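Local atomic coordinates of Esterase/lipase-like protein (Caldicellulosiruptor lactoaceticus 6A, PDB entry 6A6O), a protein that hydrolyses both acetyl esters and xylosides, a bifunctional enzyme with acetyl esterase and 1,4-beta-xylosidase activity. Residues D105-S117 with D154-C166. Numbering follows the deposited sequence.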
loop_
_atom_site.group_PDB
_atom_site.type_symbol
_atom_site.label_atom_id
_atom_site.label_comp_id
_atom_site.label_asym_id
_atom_site.label_seq_id
_atom_site.Cartn_x
_atom_site.Cartn_y
_atom_site.Cartn_z
ATOM N N ASP A 105 -9.010 3.677 -5.841
ATOM C CA ASP A 105 -9.354 3.279 -4.478
ATOM C C ASP A 105 -8.223 3.593 -3.501
ATOM O O ASP A 105 -8.469 4.070 -2.390
ATOM C CB ASP A 105 -9.690 1.795 -4.444
ATOM C CG ASP A 105 -10.937 1.459 -5.252
ATOM O OD1 ASP A 105 -11.700 2.386 -5.626
ATOM O OD2 ASP A 105 -11.134 0.264 -5.517
ATOM N N ALA A 106 -6.971 3.335 -3.900
ATOM C CA ALA A 106 -5.844 3.607 -3.010
ATOM C C ALA A 106 -5.684 5.101 -2.746
ATOM O O ALA A 106 -5.432 5.513 -1.606
ATOM C CB ALA A 106 -4.556 3.012 -3.599
ATOM N N LYS A 107 -5.801 5.934 -3.786
ATOM C CA LYS A 107 -5.684 7.372 -3.570
ATOM C C LYS A 107 -6.804 7.869 -2.663
ATOM O O LYS A 107 -6.575 8.680 -1.756
ATOM C CB LYS A 107 -5.721 8.111 -4.908
ATOM C CG LYS A 107 -4.505 7.878 -5.800
ATOM C CD LYS A 107 -4.549 8.841 -6.997
ATOM C CE LYS A 107 -3.496 8.500 -8.037
ATOM N NZ LYS A 107 -3.662 9.357 -9.250
ATOM N N ARG A 108 -8.022 7.386 -2.904
ATOM C CA ARG A 108 -9.164 7.797 -2.093
ATOM C C ARG A 108 -8.961 7.412 -0.634
ATOM O O ARG A 108 -9.248 8.203 0.275
ATOM C CB ARG A 108 -10.436 7.170 -2.653
ATOM C CG ARG A 108 -11.702 7.536 -1.892
ATOM C CD ARG A 108 -12.030 9.025 -1.970
ATOM N NE ARG A 108 -13.244 9.300 -1.190
ATOM C CZ ARG A 108 -13.975 10.412 -1.268
ATOM N NH1 ARG A 108 -13.634 11.396 -2.092
ATOM N NH2 ARG A 108 -15.064 10.538 -0.512
ATOM N N ALA A 109 -8.444 6.203 -0.397
ATOM C CA ALA A 109 -8.221 5.734 0.969
ATOM C C ALA A 109 -7.290 6.665 1.740
ATOM O O ALA A 109 -7.565 7.008 2.897
ATOM C CB ALA A 109 -7.672 4.304 0.945
ATOM N N ILE A 110 -6.193 7.105 1.117
ATOM C CA ILE A 110 -5.263 8.006 1.803
ATOM C C ILE A 110 -5.926 9.358 2.084
ATOM O O ILE A 110 -5.824 9.896 3.194
ATOM C CB ILE A 110 -3.961 8.169 0.995
ATOM C CG1 ILE A 110 -3.246 6.817 0.855
ATOM C CG2 ILE A 110 -3.019 9.167 1.691
ATOM C CD1 ILE A 110 -1.913 6.920 0.124
ATOM N N ARG A 111 -6.600 9.936 1.083
ATOM C CA ARG A 111 -7.322 11.191 1.311
ATOM C C ARG A 111 -8.343 11.052 2.434
ATOM O O ARG A 111 -8.499 11.962 3.265
ATOM C CB ARG A 111 -8.045 11.635 0.039
ATOM C CG ARG A 111 -7.159 11.860 -1.162
ATOM C CD ARG A 111 -7.944 12.645 -2.203
ATOM N NE ARG A 111 -7.555 12.289 -3.567
ATOM C CZ ARG A 111 -6.573 12.865 -4.252
ATOM N NH1 ARG A 111 -5.834 13.835 -3.712
ATOM N NH2 ARG A 111 -6.324 12.455 -5.490
ATOM N N LEU A 112 -9.057 9.928 2.459
ATOM C CA LEU A 112 -10.108 9.719 3.455
ATOM C C LEU A 112 -9.532 9.662 4.863
ATOM O O LEU A 112 -10.027 10.329 5.779
ATOM C CB LEU A 112 -10.865 8.433 3.142
ATOM C CG LEU A 112 -12.147 8.118 3.923
ATOM C CD1 LEU A 112 -13.172 9.214 3.678
ATOM C CD2 LEU A 112 -12.700 6.767 3.510
ATOM N N VAL A 113 -8.486 8.853 5.061
ATOM C CA VAL A 113 -7.886 8.748 6.385
ATOM C C VAL A 113 -7.300 10.089 6.812
ATOM O O VAL A 113 -7.423 10.498 7.973
ATOM C CB VAL A 113 -6.831 7.626 6.405
ATOM C CG1 VAL A 113 -6.108 7.605 7.747
ATOM C CG2 VAL A 113 -7.482 6.277 6.121
ATOM N N ARG A 114 -6.659 10.802 5.886
ATOM C CA ARG A 114 -6.094 12.096 6.240
ATOM C C ARG A 114 -7.196 13.096 6.568
ATOM O O ARG A 114 -7.061 13.891 7.507
ATOM C CB ARG A 114 -5.218 12.615 5.102
ATOM C CG ARG A 114 -4.443 13.855 5.443
ATOM C CD ARG A 114 -3.307 14.083 4.440
ATOM N NE ARG A 114 -2.106 13.343 4.823
ATOM C CZ ARG A 114 -1.369 12.615 3.983
ATOM N NH1 ARG A 114 -1.708 12.507 2.701
ATOM N NH2 ARG A 114 -0.292 11.994 4.428
ATOM N N TYR A 115 -8.293 13.056 5.810
ATOM C CA TYR A 115 -9.398 13.981 6.052
ATOM C C TYR A 115 -10.002 13.766 7.435
ATOM O O TYR A 115 -10.311 14.730 8.143
ATOM C CB TYR A 115 -10.469 13.811 4.978
ATOM C CG TYR A 115 -11.684 14.690 5.206
ATOM C CD1 TYR A 115 -11.621 16.055 4.970
ATOM C CD2 TYR A 115 -12.881 14.152 5.669
ATOM C CE1 TYR A 115 -12.735 16.876 5.178
ATOM C CE2 TYR A 115 -14.002 14.962 5.882
ATOM C CZ TYR A 115 -13.914 16.319 5.637
ATOM O OH TYR A 115 -15.011 17.132 5.840
ATOM N N PHE A 116 -10.182 12.507 7.832
ATOM C CA PHE A 116 -10.759 12.155 9.118
ATOM C C PHE A 116 -9.709 11.938 10.201
ATOM O O PHE A 116 -10.015 11.310 11.219
ATOM C CB PHE A 116 -11.624 10.902 8.972
ATOM C CG PHE A 116 -12.944 11.154 8.313
ATOM C CD1 PHE A 116 -13.914 11.914 8.952
ATOM C CD2 PHE A 116 -13.229 10.614 7.068
ATOM C CE1 PHE A 116 -15.135 12.143 8.355
ATOM C CE2 PHE A 116 -14.454 10.848 6.463
ATOM C CZ PHE A 116 -15.402 11.609 7.104
ATOM N N SER A 117 -8.487 12.443 10.008
ATOM C CA SER A 117 -7.400 12.119 10.931
ATOM C C SER A 117 -7.685 12.628 12.343
ATOM O O SER A 117 -7.399 11.935 13.327
ATOM C CB SER A 117 -6.075 12.684 10.415
ATOM O OG SER A 117 -6.123 14.092 10.220
ATOM N N ASP A 154 -15.791 20.111 -4.687
ATOM C CA ASP A 154 -17.002 20.131 -3.871
ATOM C C ASP A 154 -16.953 19.084 -2.765
ATOM O O ASP A 154 -17.607 19.252 -1.729
ATOM C CB ASP A 154 -18.236 19.904 -4.748
ATOM C CG ASP A 154 -18.604 21.130 -5.566
ATOM O OD1 ASP A 154 -18.271 22.258 -5.135
ATOM O OD2 ASP A 154 -19.224 20.966 -6.637
ATOM N N ASP A 155 -16.201 17.996 -2.978
ATOM C CA ASP A 155 -15.980 16.977 -1.958
ATOM C C ASP A 155 -14.784 17.401 -1.118
ATOM O O ASP A 155 -13.662 17.457 -1.648
ATOM C CB ASP A 155 -15.715 15.623 -2.609
ATOM C CG ASP A 155 -15.711 14.467 -1.619
ATOM O OD1 ASP A 155 -15.529 14.693 -0.406
ATOM O OD2 ASP A 155 -15.897 13.316 -2.069
ATOM N N PRO A 156 -14.958 17.700 0.173
ATOM C CA PRO A 156 -13.805 18.113 0.989
ATOM C C PRO A 156 -12.707 17.066 1.044
ATOM O O PRO A 156 -11.531 17.421 1.192
ATOM C CB PRO A 156 -14.415 18.354 2.376
ATOM C CG PRO A 156 -15.899 18.516 2.125
ATOM C CD PRO A 156 -16.209 17.654 0.948
ATOM N N VAL A 157 -13.060 15.784 0.939
ATOM C CA VAL A 157 -12.040 14.736 0.955
ATOM C C VAL A 157 -11.105 14.884 -0.239
ATOM O O VAL A 157 -9.894 14.654 -0.133
ATOM C CB VAL A 157 -12.700 13.345 0.987
ATOM C CG1 VAL A 157 -11.635 12.241 0.871
ATOM C CG2 VAL A 157 -13.489 13.161 2.266
ATOM N N GLU A 158 -11.648 15.286 -1.392
ATOM C CA GLU A 158 -10.826 15.432 -2.588
ATOM C C GLU A 158 -9.863 16.611 -2.511
ATOM O O GLU A 158 -8.936 16.692 -3.326
ATOM C CB GLU A 158 -11.733 15.551 -3.814
ATOM C CG GLU A 158 -12.455 14.266 -4.150
ATOM C CD GLU A 158 -11.503 13.156 -4.598
ATOM O OE1 GLU A 158 -10.523 13.467 -5.308
ATOM O OE2 GLU A 158 -11.740 11.973 -4.251
ATOM N N ARG A 159 -10.036 17.508 -1.546
ATOM C CA ARG A 159 -9.108 18.615 -1.374
ATOM C C ARG A 159 -7.834 18.194 -0.661
ATOM O O ARG A 159 -6.894 18.986 -0.590
ATOM C CB ARG A 159 -9.779 19.753 -0.595
ATOM C CG ARG A 159 -11.096 20.206 -1.219
ATOM C CD ARG A 159 -11.907 21.107 -0.303
ATOM N NE ARG A 159 -13.281 21.233 -0.786
ATOM C CZ ARG A 159 -14.312 21.603 -0.031
ATOM N NH1 ARG A 159 -14.129 21.900 1.249
ATOM N NH2 ARG A 159 -15.528 21.685 -0.559
ATOM N N VAL A 160 -7.782 16.967 -0.156
ATOM C CA VAL A 160 -6.708 16.503 0.718
ATOM C C VAL A 160 -5.679 15.742 -0.108
ATOM O O VAL A 160 -6.035 15.049 -1.071
ATOM C CB VAL A 160 -7.297 15.621 1.834
ATOM C CG1 VAL A 160 -6.221 15.010 2.677
ATOM C CG2 VAL A 160 -8.281 16.436 2.693
ATOM N N SER A 161 -4.406 15.875 0.271
ATOM C CA SER A 161 -3.320 15.163 -0.403
ATOM C C SER A 161 -3.479 13.652 -0.278
ATOM O O SER A 161 -3.876 13.138 0.771
ATOM C CB SER A 161 -1.973 15.579 0.193
ATOM O OG SER A 161 -0.905 14.775 -0.318
ATOM N N CYS A 162 -3.153 12.930 -1.357
ATOM C CA CYS A 162 -3.094 11.475 -1.301
ATOM C C CYS A 162 -1.659 10.952 -1.227
ATOM O O CYS A 162 -1.431 9.761 -1.463
ATOM C CB CYS A 162 -3.835 10.846 -2.486
ATOM S SG CYS A 162 -3.073 11.123 -4.100
ATOM N N ARG A 163 -0.703 11.799 -0.862
ATOM C CA ARG A 163 0.684 11.356 -0.754
ATOM C C ARG A 163 0.908 10.653 0.580
ATOM O O ARG A 163 0.653 11.246 1.636
ATOM C CB ARG A 163 1.632 12.538 -0.889
ATOM C CG ARG A 163 3.084 12.176 -0.645
ATOM C CD ARG A 163 3.988 13.409 -0.685
ATOM N NE ARG A 163 5.417 13.092 -0.608
ATOM C CZ ARG A 163 6.094 12.972 0.533
ATOM N NH1 ARG A 163 5.479 13.122 1.703
ATOM N NH2 ARG A 163 7.393 12.716 0.512
ATOM N N PRO A 164 1.361 9.407 0.586
ATOM C CA PRO A 164 1.709 8.771 1.860
ATOM C C PRO A 164 2.997 9.357 2.420
ATOM O O PRO A 164 3.870 9.829 1.686
ATOM C CB PRO A 164 1.865 7.289 1.488
ATOM C CG PRO A 164 2.302 7.302 0.064
ATOM C CD PRO A 164 1.658 8.546 -0.577
ATOM N N ASP A 165 3.106 9.342 3.748
ATOM C CA ASP A 165 4.283 9.893 4.399
ATOM C C ASP A 165 5.438 8.894 4.476
ATOM O O ASP A 165 6.562 9.291 4.784
ATOM C CB ASP A 165 3.890 10.401 5.783
ATOM C CG ASP A 165 2.916 11.556 5.701
ATOM O OD1 ASP A 165 3.274 12.571 5.067
ATOM O OD2 ASP A 165 1.783 11.437 6.224
ATOM N N CYS A 166 5.182 7.618 4.198
ATOM C CA CYS A 166 6.220 6.604 4.037
ATOM C C CYS A 166 5.590 5.429 3.306
ATOM O O CYS A 166 4.362 5.308 3.243
ATOM C CB CYS A 166 6.823 6.163 5.383
ATOM S SG CYS A 166 5.744 5.117 6.429
HETATM O O HOH W 1 -16.951 12.649 0.903
HETATM O O HOH W 2 -9.612 10.404 -4.184
#
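R111 lies packed under the 154-166 loop, with CB of C162 over the centre of one guanidinium face. In the plane of that guanidinium, NH1 gives V160 O a straight bond of 2.9 Å (166°); NH1 also forms a salt bridge with D147. Next to it I110 pushes CD1 to 3.3 Å from C162 O and also rests on the P164 ring. R114 reaches the same loop edge-on: a bend at chi3 (-86°) turns its guanidinium so that NH1 and NH2 both grip R163 O, NH1 also bonds S161 O at 3.0 Å, and NH2 meets D165 OD2 in a salt bridge whose hydrogen bond is weakly angled, while NE goes to P124 O. A leucine in place of R114 would probably leave D165 without its arginine partner and the two loop carbonyls without these donors.

The solvent side lies toward D155, E158 and Y115, where two waters bridge the side chains. R108 NH1 reaches E158 OE2 at 2.9 Å, the two flat groups nearly coplanar, and with NH2 shares D155 OD2; NE holds L23 O, and V157 CG1 covers one guanidinium face. One water joins R108 NH2 to D155 OD1, another R111 NE to E158 OE2. The exposed Y115 lies at the margin, with V157 CG2 over one face of its ring in a CH-pi contact, 4.0 Å from the centroid.

Helix 101-115 is thus held between this loop, which leads into strand 167-170, and the central sheet: V113 rests on strand 54-60, and I110 on strand 127-132 and helix 134-142.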